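PDB 1O5Z: folylpolyglutamate synthase/dihydrofolate synthase, which probably catalyses the ATP- and magnesium-dependent addition of L-glutamate to dihydropteroate and to tetrahydrofolyl polyglutamates in folate biosynthesis. Local coordinates for residues 75-80 and 292-297; 68-73 and 281-286; 251-256 and 260-265; 55-60 and 64-69. All coordinates share one frame; numbering follows the deposited sequence.

Contact 1 (75-80 and 292-297); sequences VSQGYR and EKAIRE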
loop_
_atom_site.group_PDB
_atom_site.type_symbol
_atom_site.label_atom_id
_atom_site.label_comp_id
_atom_site.label_asym_id
_atom_site.label_seq_id
_atom_site.Cartn_x
_atom_site.Cartn_y
_atom_site.Cartn_z
ATOM N N VAL A 75 11.200 5.332 -12.227
ATOM C CA VAL A 75 10.436 5.715 -13.435
ATOM C C VAL A 75 10.863 7.112 -13.939
ATOM O O VAL A 75 11.073 7.275 -15.113
ATOM C CB VAL A 75 8.919 5.639 -13.222
ATOM C CG1 VAL A 75 8.144 6.402 -14.350
ATOM C CG2 VAL A 75 8.501 4.179 -13.175
ATOM N N SER A 76 11.030 8.084 -13.034
ATOM C CA SER A 76 11.535 9.404 -13.420
ATOM C C SER A 76 12.917 9.300 -13.989
ATOM O O SER A 76 13.226 10.090 -14.857
ATOM C CB SER A 76 11.610 10.418 -12.280
ATOM O OG SER A 76 10.418 10.412 -11.567
ATOM N N GLN A 77 13.758 8.379 -13.484
ATOM C CA GLN A 77 15.131 8.268 -13.966
ATOM C C GLN A 77 15.162 7.651 -15.340
ATOM O O GLN A 77 16.182 7.698 -16.046
ATOM C CB GLN A 77 15.997 7.478 -13.005
ATOM C CG GLN A 77 17.455 7.409 -13.400
ATOM C CD GLN A 77 18.084 8.777 -13.575
ATOM O OE1 GLN A 77 17.885 9.666 -12.743
ATOM N NE2 GLN A 77 18.877 8.947 -14.636
ATOM N N GLY A 78 14.015 7.138 -15.750
ATOM C CA GLY A 78 13.857 6.597 -17.086
ATOM C C GLY A 78 14.048 5.101 -17.151
ATOM O O GLY A 78 14.120 4.559 -18.247
ATOM N N TYR A 79 14.147 4.421 -16.022
ATOM C CA TYR A 79 14.072 2.951 -16.041
ATOM C C TYR A 79 12.672 2.456 -16.438
ATOM O O TYR A 79 11.642 3.065 -16.097
ATOM C CB TYR A 79 14.437 2.330 -14.661
ATOM C CG TYR A 79 15.872 2.542 -14.227
ATOM C CD1 TYR A 79 16.188 3.567 -13.378
ATOM C CD2 TYR A 79 16.906 1.722 -14.672
ATOM C CE1 TYR A 79 17.469 3.791 -12.949
ATOM C CE2 TYR A 79 18.234 1.957 -14.268
ATOM C CZ TYR A 79 18.483 3.010 -13.390
ATOM O OH TYR A 79 19.728 3.317 -12.909
ATOM N N ARG A 80 12.642 1.303 -17.098
ATOM C CA ARG A 80 11.396 0.618 -17.319
ATOM C C ARG A 80 11.134 -0.198 -16.057
ATOM O O ARG A 80 11.859 -1.182 -15.782
ATOM C CB ARG A 80 11.475 -0.265 -18.552
ATOM C CG ARG A 80 10.150 -0.825 -19.001
ATOM C CD ARG A 80 10.180 -1.451 -20.392
ATOM N NE ARG A 80 9.117 -0.798 -21.147
ATOM C CZ ARG A 80 8.062 -1.378 -21.694
ATOM N NH1 ARG A 80 7.901 -2.675 -21.702
ATOM N NH2 ARG A 80 7.169 -0.631 -22.286
ATOM N N GLU A 292 19.496 13.375 -8.998
ATOM C CA GLU A 292 18.765 14.148 -8.021
ATOM C C GLU A 292 17.441 14.637 -8.596
ATOM O O GLU A 292 16.449 14.716 -7.883
ATOM C CB GLU A 292 19.601 15.349 -7.560
ATOM C CG GLU A 292 18.921 16.133 -6.468
ATOM C CD GLU A 292 19.751 17.281 -5.969
ATOM O OE1 GLU A 292 20.978 17.151 -6.015
ATOM O OE2 GLU A 292 19.179 18.302 -5.531
ATOM N N LYS A 293 17.424 14.960 -9.890
ATOM C CA LYS A 293 16.168 15.335 -10.547
ATOM C C LYS A 293 15.075 14.268 -10.397
ATOM O O LYS A 293 13.941 14.608 -10.079
ATOM C CB LYS A 293 16.394 15.636 -12.030
ATOM C CG LYS A 293 15.149 16.147 -12.778
ATOM C CD LYS A 293 15.385 16.246 -14.288
ATOM C CE LYS A 293 14.406 17.255 -14.961
ATOM N NZ LYS A 293 13.159 16.579 -15.492
ATOM N N ALA A 294 15.428 13.013 -10.679
ATOM C CA ALA A 294 14.528 11.888 -10.567
ATOM C C ALA A 294 14.051 11.639 -9.125
ATOM O O ALA A 294 12.916 11.270 -8.894
ATOM C CB ALA A 294 15.204 10.620 -11.089
ATOM N N ILE A 295 14.951 11.825 -8.174
ATOM C CA ILE A 295 14.639 11.650 -6.782
ATOM C C ILE A 295 13.607 12.718 -6.437
ATOM O O ILE A 295 12.551 12.431 -5.858
ATOM C CB ILE A 295 15.945 11.788 -5.928
ATOM C CG1 ILE A 295 16.796 10.544 -6.052
ATOM C CG2 ILE A 295 15.642 12.014 -4.459
ATOM C CD1 ILE A 295 18.204 10.775 -5.615
ATOM N N ARG A 296 13.889 13.965 -6.778
ATOM C CA ARG A 296 12.945 15.015 -6.421
ATOM C C ARG A 296 11.599 14.838 -7.107
ATOM O O ARG A 296 10.553 15.062 -6.498
ATOM C CB ARG A 296 13.503 16.361 -6.770
ATOM C CG ARG A 296 14.660 16.729 -5.929
ATOM C CD ARG A 296 15.182 18.136 -6.206
ATOM N NE ARG A 296 16.326 18.409 -5.351
ATOM C CZ ARG A 296 16.248 18.933 -4.131
ATOM N NH1 ARG A 296 15.079 19.292 -3.631
ATOM N NH2 ARG A 296 17.356 19.121 -3.402
ATOM N N GLU A 297 11.614 14.466 -8.376
ATOM C CA GLU A 297 10.366 14.368 -9.114
ATOM C C GLU A 297 9.591 13.145 -8.666
ATOM O O GLU A 297 8.404 13.230 -8.478
ATOM C CB GLU A 297 10.592 14.345 -10.628
ATOM C CG GLU A 297 9.393 13.840 -11.438
ATOM C CD GLU A 297 9.673 13.773 -12.936
ATOM O OE1 GLU A 297 9.774 14.870 -13.504
ATOM O OE2 GLU A 297 9.788 12.638 -13.520
#

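Contact 2 (68-73 and 281-286); sequences NMVSNI and KTLEAT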
loop_
_atom_site.group_PDB
_atom_site.type_symbol
_atom_site.label_atom_id
_atom_site.label_comp_id
_atom_site.label_asym_id
_atom_site.label_seq_id
_atom_site.Cartn_x
_atom_site.Cartn_y
_atom_site.Cartn_z
ATOM N N ASN A 68 6.202 2.585 -3.677
ATOM C CA ASN A 68 5.718 3.598 -4.599
ATOM C C ASN A 68 6.760 4.674 -4.846
ATOM O O ASN A 68 6.987 5.061 -5.970
ATOM C CB ASN A 68 4.444 4.253 -4.082
ATOM C CG ASN A 68 3.796 5.111 -5.115
ATOM O OD1 ASN A 68 3.926 6.345 -5.083
ATOM N ND2 ASN A 68 3.113 4.468 -6.083
ATOM N N MET A 69 7.363 5.153 -3.769
ATOM C CA MET A 69 8.413 6.159 -3.863
ATOM C C MET A 69 9.633 5.654 -4.672
ATOM O O MET A 69 10.173 6.343 -5.559
ATOM C CB MET A 69 8.834 6.542 -2.467
ATOM C CG MET A 69 7.795 7.358 -1.716
ATOM S SD MET A 69 8.338 7.637 0.002
ATOM C CE MET A 69 6.924 8.435 0.747
ATOM N N VAL A 70 10.048 4.429 -4.365
ATOM C CA VAL A 70 11.113 3.796 -5.097
ATOM C C VAL A 70 10.763 3.661 -6.573
ATOM O O VAL A 70 11.575 4.012 -7.413
ATOM C CB VAL A 70 11.516 2.457 -4.445
ATOM C CG1 VAL A 70 12.455 1.721 -5.300
ATOM C CG2 VAL A 70 12.208 2.725 -3.131
ATOM N N SER A 71 9.569 3.167 -6.894
ATOM C CA SER A 71 9.186 3.018 -8.306
ATOM C C SER A 71 9.161 4.336 -8.961
ATOM O O SER A 71 9.596 4.446 -10.037
ATOM C CB SER A 71 7.786 2.411 -8.515
ATOM O OG SER A 71 7.673 1.253 -7.708
ATOM N N ASN A 72 8.504 5.299 -8.342
ATOM C CA ASN A 72 8.362 6.615 -8.924
ATOM C C ASN A 72 9.673 7.291 -9.238
ATOM O O ASN A 72 9.803 7.897 -10.298
ATOM C CB ASN A 72 7.449 7.488 -8.067
ATOM C CG ASN A 72 6.020 7.356 -8.528
ATOM O OD1 ASN A 72 5.738 7.667 -9.697
ATOM N ND2 ASN A 72 5.147 6.823 -7.691
ATOM N N ILE A 73 10.660 7.111 -8.374
ATOM C CA ILE A 73 11.964 7.717 -8.609
ATOM C C ILE A 73 12.678 7.061 -9.818
ATOM O O ILE A 73 13.268 7.738 -10.665
ATOM C CB ILE A 73 12.831 7.622 -7.360
ATOM C CG1 ILE A 73 12.281 8.548 -6.270
ATOM C CG2 ILE A 73 14.308 8.001 -7.683
ATOM C CD1 ILE A 73 12.934 8.313 -4.902
ATOM N N LYS A 281 17.466 5.627 0.961
ATOM C CA LYS A 281 18.458 4.613 1.375
ATOM C C LYS A 281 18.302 3.325 0.575
ATOM O O LYS A 281 19.271 2.771 0.122
ATOM C CB LYS A 281 18.411 4.321 2.870
ATOM C CG LYS A 281 19.632 3.509 3.481
ATOM C CD LYS A 281 20.951 3.391 2.636
ATOM C CE LYS A 281 21.899 4.481 2.836
ATOM N NZ LYS A 281 22.955 4.501 1.749
ATOM N N THR A 282 17.083 2.857 0.370
ATOM C CA THR A 282 16.905 1.658 -0.372
ATOM C C THR A 282 17.609 1.804 -1.712
ATOM O O THR A 282 18.378 0.952 -2.116
ATOM C CB THR A 282 15.434 1.413 -0.524
ATOM O OG1 THR A 282 14.873 1.043 0.764
ATOM C CG2 THR A 282 15.167 0.206 -1.482
ATOM N N LEU A 283 17.405 2.953 -2.340
ATOM C CA LEU A 283 17.949 3.273 -3.662
ATOM C C LEU A 283 19.475 3.460 -3.642
ATOM O O LEU A 283 20.180 2.972 -4.550
ATOM C CB LEU A 283 17.241 4.518 -4.243
ATOM C CG LEU A 283 15.814 4.252 -4.794
ATOM C CD1 LEU A 283 15.063 5.502 -5.207
ATOM C CD2 LEU A 283 15.853 3.312 -5.940
ATOM N N GLU A 284 19.991 4.134 -2.624
ATOM C CA GLU A 284 21.452 4.205 -2.451
ATOM C C GLU A 284 22.102 2.818 -2.335
ATOM O O GLU A 284 23.078 2.510 -3.033
ATOM C CB GLU A 284 21.810 5.041 -1.226
ATOM C CG GLU A 284 21.442 6.523 -1.354
ATOM C CD GLU A 284 21.839 7.346 -0.148
ATOM O OE1 GLU A 284 22.046 6.796 0.959
ATOM O OE2 GLU A 284 21.967 8.561 -0.312
ATOM N N ALA A 285 21.529 1.971 -1.474
ATOM C CA ALA A 285 22.048 0.628 -1.161
ATOM C C ALA A 285 22.094 -0.304 -2.361
ATOM O O ALA A 285 22.744 -1.338 -2.359
ATOM C CB ALA A 285 21.183 -0.011 -0.076
ATOM N N THR A 286 21.337 0.048 -3.365
ATOM C CA THR A 286 21.102 -0.788 -4.521
ATOM C C THR A 286 22.243 -0.613 -5.562
ATOM O O THR A 286 22.500 -1.516 -6.372
ATOM C CB THR A 286 19.732 -0.322 -5.029
ATOM O OG1 THR A 286 18.944 -1.407 -5.531
ATOM C CG2 THR A 286 19.851 0.694 -6.097
#

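Contact 3 (251-256 and 260-265); sequences RFDYCG and FEDLVL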
loop_
_atom_site.group_PDB
_atom_site.type_symbol
_atom_site.label_atom_id
_atom_site.label_comp_id
_atom_site.label_asym_id
_atom_site.label_seq_id
_atom_site.Cartn_x
_atom_site.Cartn_y
_atom_site.Cartn_z
ATOM N N ARG A 251 8.373 19.450 3.293
ATOM C CA ARG A 251 9.725 19.760 2.941
ATOM C C ARG A 251 10.679 19.168 3.993
ATOM O O ARG A 251 10.443 19.273 5.197
ATOM C CB ARG A 251 9.803 21.272 2.779
ATOM C CG ARG A 251 11.049 21.847 2.195
ATOM C CD ARG A 251 10.885 23.348 1.816
ATOM N NE ARG A 251 9.643 23.650 1.063
ATOM C CZ ARG A 251 9.487 23.619 -0.284
ATOM N NH1 ARG A 251 10.482 23.299 -1.125
ATOM N NH2 ARG A 251 8.297 23.914 -0.794
ATOM N N PHE A 252 11.728 18.497 3.521
ATOM C CA PHE A 252 12.716 17.844 4.385
ATOM C C PHE A 252 14.119 17.743 3.760
ATOM O O PHE A 252 14.275 17.847 2.545
ATOM C CB PHE A 252 12.207 16.464 4.809
ATOM C CG PHE A 252 12.101 15.491 3.692
ATOM C CD1 PHE A 252 11.104 15.628 2.716
ATOM C CD2 PHE A 252 13.016 14.430 3.589
ATOM C CE1 PHE A 252 11.001 14.682 1.632
ATOM C CE2 PHE A 252 12.949 13.492 2.527
ATOM C CZ PHE A 252 11.929 13.622 1.548
ATOM N N ASP A 253 15.127 17.580 4.629
ATOM C CA ASP A 253 16.493 17.208 4.229
ATOM C C ASP A 253 16.690 15.703 4.417
ATOM O O ASP A 253 16.068 15.104 5.293
ATOM C CB ASP A 253 17.547 17.944 5.064
ATOM C CG ASP A 253 17.360 19.432 5.059
ATOM O OD1 ASP A 253 16.754 19.955 4.093
ATOM O OD2 ASP A 253 17.771 20.160 5.994
ATOM N N TYR A 254 17.543 15.104 3.591
ATOM C CA TYR A 254 17.940 13.701 3.720
ATOM C C TYR A 254 19.463 13.612 3.874
ATOM O O TYR A 254 20.171 14.344 3.190
ATOM C CB TYR A 254 17.501 12.918 2.480
ATOM C CG TYR A 254 18.079 11.511 2.410
ATOM C CD1 TYR A 254 17.477 10.448 3.089
ATOM C CD2 TYR A 254 19.230 11.249 1.671
ATOM C CE1 TYR A 254 18.010 9.142 3.019
ATOM C CE2 TYR A 254 19.772 9.976 1.597
ATOM C CZ TYR A 254 19.165 8.925 2.276
ATOM O OH TYR A 254 19.718 7.677 2.199
ATOM N N CYS A 255 19.951 12.738 4.761
ATOM C CA CYS A 255 21.382 12.413 4.894
ATOM C C CYS A 255 21.613 10.922 4.765
ATOM O O CYS A 255 21.254 10.179 5.656
ATOM C CB CYS A 255 21.911 12.816 6.269
ATOM S SG CYS A 255 21.804 14.573 6.644
ATOM N N GLY A 256 22.217 10.474 3.679
ATOM C CA GLY A 256 22.599 9.064 3.540
ATOM C C GLY A 256 23.970 9.059 2.917
ATOM O O GLY A 256 24.781 9.844 3.330
ATOM N N PHE A 260 20.605 15.675 0.603
ATOM C CA PHE A 260 19.688 16.494 -0.156
ATOM C C PHE A 260 19.001 17.412 0.842
ATOM O O PHE A 260 18.710 17.009 1.975
ATOM C CB PHE A 260 18.678 15.627 -0.880
ATOM C CG PHE A 260 19.297 14.667 -1.853
ATOM C CD1 PHE A 260 19.231 13.295 -1.640
ATOM C CD2 PHE A 260 19.956 15.139 -2.998
ATOM C CE1 PHE A 260 19.811 12.400 -2.564
ATOM C CE2 PHE A 260 20.541 14.254 -3.930
ATOM C CZ PHE A 260 20.475 12.889 -3.707
ATOM N N GLU A 261 18.785 18.657 0.437
ATOM C CA GLU A 261 18.112 19.632 1.278
ATOM C C GLU A 261 16.815 20.096 0.613
ATOM O O GLU A 261 16.752 20.218 -0.605
ATOM C CB GLU A 261 19.017 20.840 1.521
ATOM C CG GLU A 261 20.473 20.529 1.850
ATOM C CD GLU A 261 21.191 21.798 2.248
ATOM O OE1 GLU A 261 20.659 22.528 3.118
ATOM O OE2 GLU A 261 22.271 22.094 1.696
ATOM N N ASP A 262 15.792 20.362 1.418
ATOM C CA ASP A 262 14.479 20.795 0.912
ATOM C C ASP A 262 13.884 19.936 -0.211
ATOM O O ASP A 262 13.419 20.446 -1.228
ATOM C CB ASP A 262 14.495 22.277 0.553
ATOM C CG ASP A 262 14.769 23.133 1.767
ATOM O OD1 ASP A 262 15.561 24.098 1.647
ATOM O OD2 ASP A 262 14.268 22.890 2.905
ATOM N N LEU A 263 13.904 18.631 0.020
ATOM C CA LEU A 263 13.105 17.712 -0.741
ATOM C C LEU A 263 11.643 17.919 -0.385
ATOM O O LEU A 263 11.317 18.301 0.716
ATOM C CB LEU A 263 13.501 16.281 -0.430
ATOM C CG LEU A 263 14.950 15.875 -0.711
ATOM C CD1 LEU A 263 15.182 14.528 -0.094
ATOM C CD2 LEU A 263 15.213 15.789 -2.193
ATOM N N VAL A 264 10.770 17.630 -1.328
ATOM C CA VAL A 264 9.360 17.866 -1.178
ATOM C C VAL A 264 8.575 16.586 -1.448
ATOM O O VAL A 264 8.759 15.911 -2.483
ATOM C CB VAL A 264 8.917 19.003 -2.112
ATOM C CG1 VAL A 264 7.400 19.245 -2.024
ATOM C CG2 VAL A 264 9.679 20.296 -1.760
ATOM N N LEU A 265 7.732 16.238 -0.481
ATOM C CA LEU A 265 6.732 15.224 -0.664
ATOM C C LEU A 265 5.373 15.829 -0.837
ATOM O O LEU A 265 4.947 16.704 -0.089
ATOM C CB LEU A 265 6.618 14.360 0.556
ATOM C CG LEU A 265 7.437 13.124 0.776
ATOM C CD1 LEU A 265 6.836 12.541 2.014
ATOM C CD2 LEU A 265 7.357 12.134 -0.362
#

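Contact 4 (55-60 and 64-69); sequences IHIGGT and GSVANM. With SO4 (sulfate ion), chain C.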
loop_
_atom_site.group_PDB
_atom_site.type_symbol
_atom_site.label_atom_id
_atom_site.label_comp_id
_atom_site.label_asym_id
_atom_site.label_seq_id
_atom_site.Cartn_x
_atom_site.Cartn_y
_atom_site.Cartn_z
ATOM N N ILE A 55 13.670 -5.133 -6.497
ATOM C CA ILE A 55 13.807 -4.486 -5.176
ATOM C C ILE A 55 12.639 -4.942 -4.354
ATOM O O ILE A 55 11.532 -5.018 -4.844
ATOM C CB ILE A 55 13.854 -2.956 -5.285
ATOM C CG1 ILE A 55 15.100 -2.551 -6.034
ATOM C CG2 ILE A 55 13.825 -2.291 -3.894
ATOM C CD1 ILE A 55 15.048 -1.082 -6.486
ATOM N N HIS A 56 12.919 -5.298 -3.110
ATOM C CA HIS A 56 11.961 -6.034 -2.317
ATOM C C HIS A 56 11.662 -5.293 -1.043
ATOM O O HIS A 56 12.579 -5.052 -0.283
ATOM C CB HIS A 56 12.482 -7.435 -1.993
ATOM C CG HIS A 56 11.404 -8.384 -1.598
ATOM N ND1 HIS A 56 11.664 -9.590 -0.989
ATOM C CD2 HIS A 56 10.060 -8.320 -1.752
ATOM C CE1 HIS A 56 10.520 -10.215 -0.771
ATOM N NE2 HIS A 56 9.530 -9.457 -1.203
ATOM N N ILE A 57 10.382 -4.940 -0.833
ATOM C CA ILE A 57 9.980 -4.064 0.270
ATOM C C ILE A 57 8.898 -4.629 1.169
ATOM O O ILE A 57 7.751 -4.759 0.759
ATOM C CB ILE A 57 9.559 -2.661 -0.268
ATOM C CG1 ILE A 57 10.739 -2.014 -1.031
ATOM C CG2 ILE A 57 9.184 -1.725 0.896
ATOM C CD1 ILE A 57 10.348 -1.375 -2.153
ATOM N N GLY A 58 9.271 -4.888 2.420
ATOM C CA GLY A 58 8.337 -5.322 3.439
ATOM C C GLY A 58 8.256 -4.387 4.622
ATOM O O GLY A 58 8.814 -3.296 4.637
ATOM N N GLY A 59 7.550 -4.818 5.635
ATOM C CA GLY A 59 7.367 -4.017 6.815
ATOM C C GLY A 59 5.900 -3.934 7.153
ATOM O O GLY A 59 5.055 -4.036 6.296
ATOM N N THR A 60 5.600 -3.745 8.416
ATOM C CA THR A 60 4.218 -3.626 8.857
ATOM C C THR A 60 3.480 -2.395 8.267
ATOM O O THR A 60 2.336 -2.484 7.785
ATOM C CB THR A 60 4.226 -3.607 10.376
ATOM O OG1 THR A 60 4.877 -4.800 10.842
ATOM C CG2 THR A 60 2.809 -3.701 10.928
ATOM N N GLY A 64 3.994 -0.057 1.165
ATOM C CA GLY A 64 3.357 0.447 -0.018
ATOM C C GLY A 64 3.892 1.800 -0.397
ATOM O O GLY A 64 4.173 2.015 -1.566
ATOM N N SER A 65 3.989 2.732 0.550
ATOM C CA SER A 65 4.556 4.096 0.285
ATOM C C SER A 65 5.987 4.017 -0.166
ATOM O O SER A 65 6.387 4.725 -1.099
ATOM C CB SER A 65 4.631 4.963 1.530
ATOM O OG SER A 65 3.383 5.320 2.052
ATOM N N VAL A 66 6.800 3.222 0.544
ATOM C CA VAL A 66 8.229 3.119 0.196
ATOM C C VAL A 66 8.375 2.488 -1.188
ATOM O O VAL A 66 9.151 2.983 -2.011
ATOM C CB VAL A 66 9.051 2.346 1.236
ATOM C CG1 VAL A 66 10.426 2.009 0.678
ATOM C CG2 VAL A 66 9.186 3.175 2.550
ATOM N N ALA A 67 7.616 1.432 -1.470
ATOM C CA ALA A 67 7.648 0.852 -2.828
ATOM C C ALA A 67 7.304 1.879 -3.898
ATOM O O ALA A 67 7.973 1.989 -4.912
ATOM C CB ALA A 67 6.675 -0.348 -2.933
ATOM N N ASN A 68 6.202 2.585 -3.677
ATOM C CA ASN A 68 5.718 3.598 -4.599
ATOM C C ASN A 68 6.760 4.674 -4.846
ATOM O O ASN A 68 6.987 5.061 -5.970
ATOM C CB ASN A 68 4.444 4.253 -4.082
ATOM C CG ASN A 68 3.796 5.111 -5.115
ATOM O OD1 ASN A 68 3.926 6.345 -5.083
ATOM N ND2 ASN A 68 3.113 4.468 -6.083
ATOM N N MET A 69 7.363 5.153 -3.769
ATOM C CA MET A 69 8.413 6.159 -3.863
ATOM C C MET A 69 9.633 5.654 -4.672
ATOM O O MET A 69 10.173 6.343 -5.559
ATOM C CB MET A 69 8.834 6.542 -2.467
ATOM C CG MET A 69 7.795 7.358 -1.716
ATOM S SD MET A 69 8.338 7.637 0.002
ATOM C CE MET A 69 6.924 8.435 0.747
HETATM S S SO4 C . 1.579 1.381 3.534
HETATM O O1 SO4 C . 1.537 1.187 4.977
HETATM O O2 SO4 C . 0.310 1.752 2.952
HETATM O O3 SO4 C . 1.989 0.067 3.024
HETATM O O4 SO4 C . 2.502 2.459 3.160
#

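Contact 1 (75-80 and 292-297)
Ser76 and Ala294 meet where the last turn of helix 63-77 reaches the first turns of helix 292-301. That last turn closes in a Schellman motif: Gly78 takes a positive phi, and its N returns to Val75 O at 3.0 Å. Small residues let the backbones come close, with 4.8 Å between Ser76 CA and Ala294 CA, and the tight part of the contact is built on this pair. Ser76 CB lies 3.7 Å from Ala294 CA. Ala294 CB in turn has Gln77 OE1 at 3.3 Å. Gln77 reaches that place because CG stands anti to its backbone N (chi1 -176°) and the chain then bends at chi2 (56°), folding the amide back toward the other helix. Its oxygen accepts a hydrogen bond from Ser291 OG, while Ala294 N is bonded to the same serine oxygen, so this one serine hydroxyl links Gln77, at the end of helix 63-77, to the backbone at the start of helix 292-301.

On the more open side, Glu297 runs extended past the serine and brings OE2 to 3.0 Å from Ser76 OG, although the serine hydroxyl bonds the backbone at Asn72 O, one turn earlier in its own helix. No hydrogen bond joins the two segments, and only 193 Å² is buried between them. Glu292, pointing away from helix 63-77, is exposed and meets Arg296: the guanidinium grips it side-on, NE and NH2 both converging on the single oxygen OE2 at 2.9 Å, with NE on its anti lone pair.

Contact 2 (68-73 and 281-286)
With its CG anti to the carbonyl carbon (chi1 -76°) and CD1 extended from there (chi2 173°), Leu283 spreads its two methyls over Val70 and Ile73. CD2 takes the Val70 side, where CG1, the branch anti to that valine's backbone N, meets it at 3.8 Å; the two side chains slide past each other in opposite directions. CD1 goes to Ile73 and is touched by both ends of its fork, lying 3.5 Å from Ile73 CD1 and 3.6 Å from Ile73 CG2. A looser touch at 4.2 Å links Val70 CG2 with Thr282 CG2. The contact is thus wholly apolar and buried, one leucine lying against a valine and an isoleucine spaced almost one turn apart.

The axes of the two short helical segments approach to 10.5 Å and cross at -57°, a separation filled by these branched side chains. The hydroxyl of Thr282 is directed elsewhere, to Thr174 OG1 and to Val278 O. Both helices lie on the same side of the mixed eight-stranded sheet: Val70 and Thr282 each rest on Ile55 of strand 53-58, Thr282 also touches Val208 of strand 207-209, and Ala279 and Leu280 of helix 271-286 extend the interface along Val70 and Ile73.

Contact 3 (251-256 and 260-265)
The Phe252 ring carries Leu263 CB over one face, a CH-pi contact 3.8 Å from the centroid and 20° off the normal, offset toward the rim. Leu263 CD1 adds a contact at 3.6 Å with Phe252 CE2. The guanidinium of Arg251 likewise has Val264 CG2 over a face, 3.2 Å from NH1; its NH2 forms a salt bridge with Glu249. Tyr254 and Phe260 lie side by side, pointing the same way, with CD2 of the tyrosine 3.9 Å from CD1 of the phenylalanine. Phe252 reaches the leucine because its CG sits between the backbone N and the carbonyl carbon (chi1 67°).

These side chains decorate an antiparallel hairpin interrupted by a G1 beta bulge. Phe252 with Leu263 and Tyr254 with Phe260 are hydrogen-bonded pairs, yet the register shifts by one between them, so Asp262 and Leu263 both face Phe252. Asp262 has the positive phi expected at the first bulge position. Its N is bound by Asp253 OD1 at 2.9 Å in a nearly straight bond (161°), whereas Leu263 N goes to Phe252 O at 2.7 Å. Were Phe252 cut back to an alanine, Leu263 CB would probably lose the ring it lies against, and a gap would open toward helix 271-286.

Phe252, Tyr254, Phe260 and Leu263 share one face of the sheet. Against it pack Ile273, Ala276 and Leu280 of helix 271-286 and Ile295 and Leu299 of helix 292-301, whose Arg296 also bonds the backbone carbonyls of Glu261 and Asp262, at and just before the bulge; strand 239-244 flanks strand 250-255 on its other edge.

Contact 4 (55-60 and 64-69)
Ile57 packs on Val66 and Ala67, joining the first strand of the P-loop unit to the helix that follows its phosphate-binding loop. This is the opening of a beta-alpha-beta crossover in the Mur ligase middle domain: strand 53-58, the glycine-rich loop, then helix 63-77 leading to the parallel strand 81-84.

From CB, directed at the helix, the isoleucine forks. CG2, anti to the backbone N, meets Val66 CG1 at 3.9 Å, the two side chains crossing at a slant. The other branch runs through CG1, beside the backbone N (chi1 -59°), and on to CD1, with chi2 at 139°, well away from a staggered value. This methyl ends over the helix backbone, 3.6 Å from Ala67 CA and 3.9 Å from Ala67 CB. The small alanine lets the tip come that close. A glycine at Ile57 would probably open a gap between strand and helix, leaving Val66 CG1 without the methyl it meets and Ala67 with less apolar cover.

Val153 of the adjacent strand 151-155 also touches both Ile57 and Ala67, so the contact belongs to the buried layer between sheet and helix. Beyond it the chain binds an anion. The Lys63 ammonium reaches back to Gly59 O, and a sulfate, probably from crystallisation, sits at the N-terminal end of helix 63-77, consistent with the place of an ATP phosphate in P-loop proteins. Gly62 N and Asn304 ND2 also bind it. The helix gives two further N-H groups: Gly64 N holds O3 of the sulfate at 2.7 Å, and Ser65 N holds O4 at 3.0 Å.

In the fold
From the N terminus, contact 4 closes first, a short loop from strand 53-58 into helix 63-77. Contact 2 begins on that helix, sharing Asn68 and Met69 with contact 4, and contact 1 begins at its C-terminal end. Both then wait some 210 residues for their partners, helices 271-286 and 292-301, so their loops cross: 68-73, 75-80, 281-286, 292-297. The hairpin of contact 3 closes locally and nests inside both long loops. Contacts 1 and 2 have centres about 10 Å apart and touch through Ile73 and Ile295. Together the four contacts tie the main, mixed sheet to helix 63-77, that helix to two later ones, and these to the three-stranded sheet.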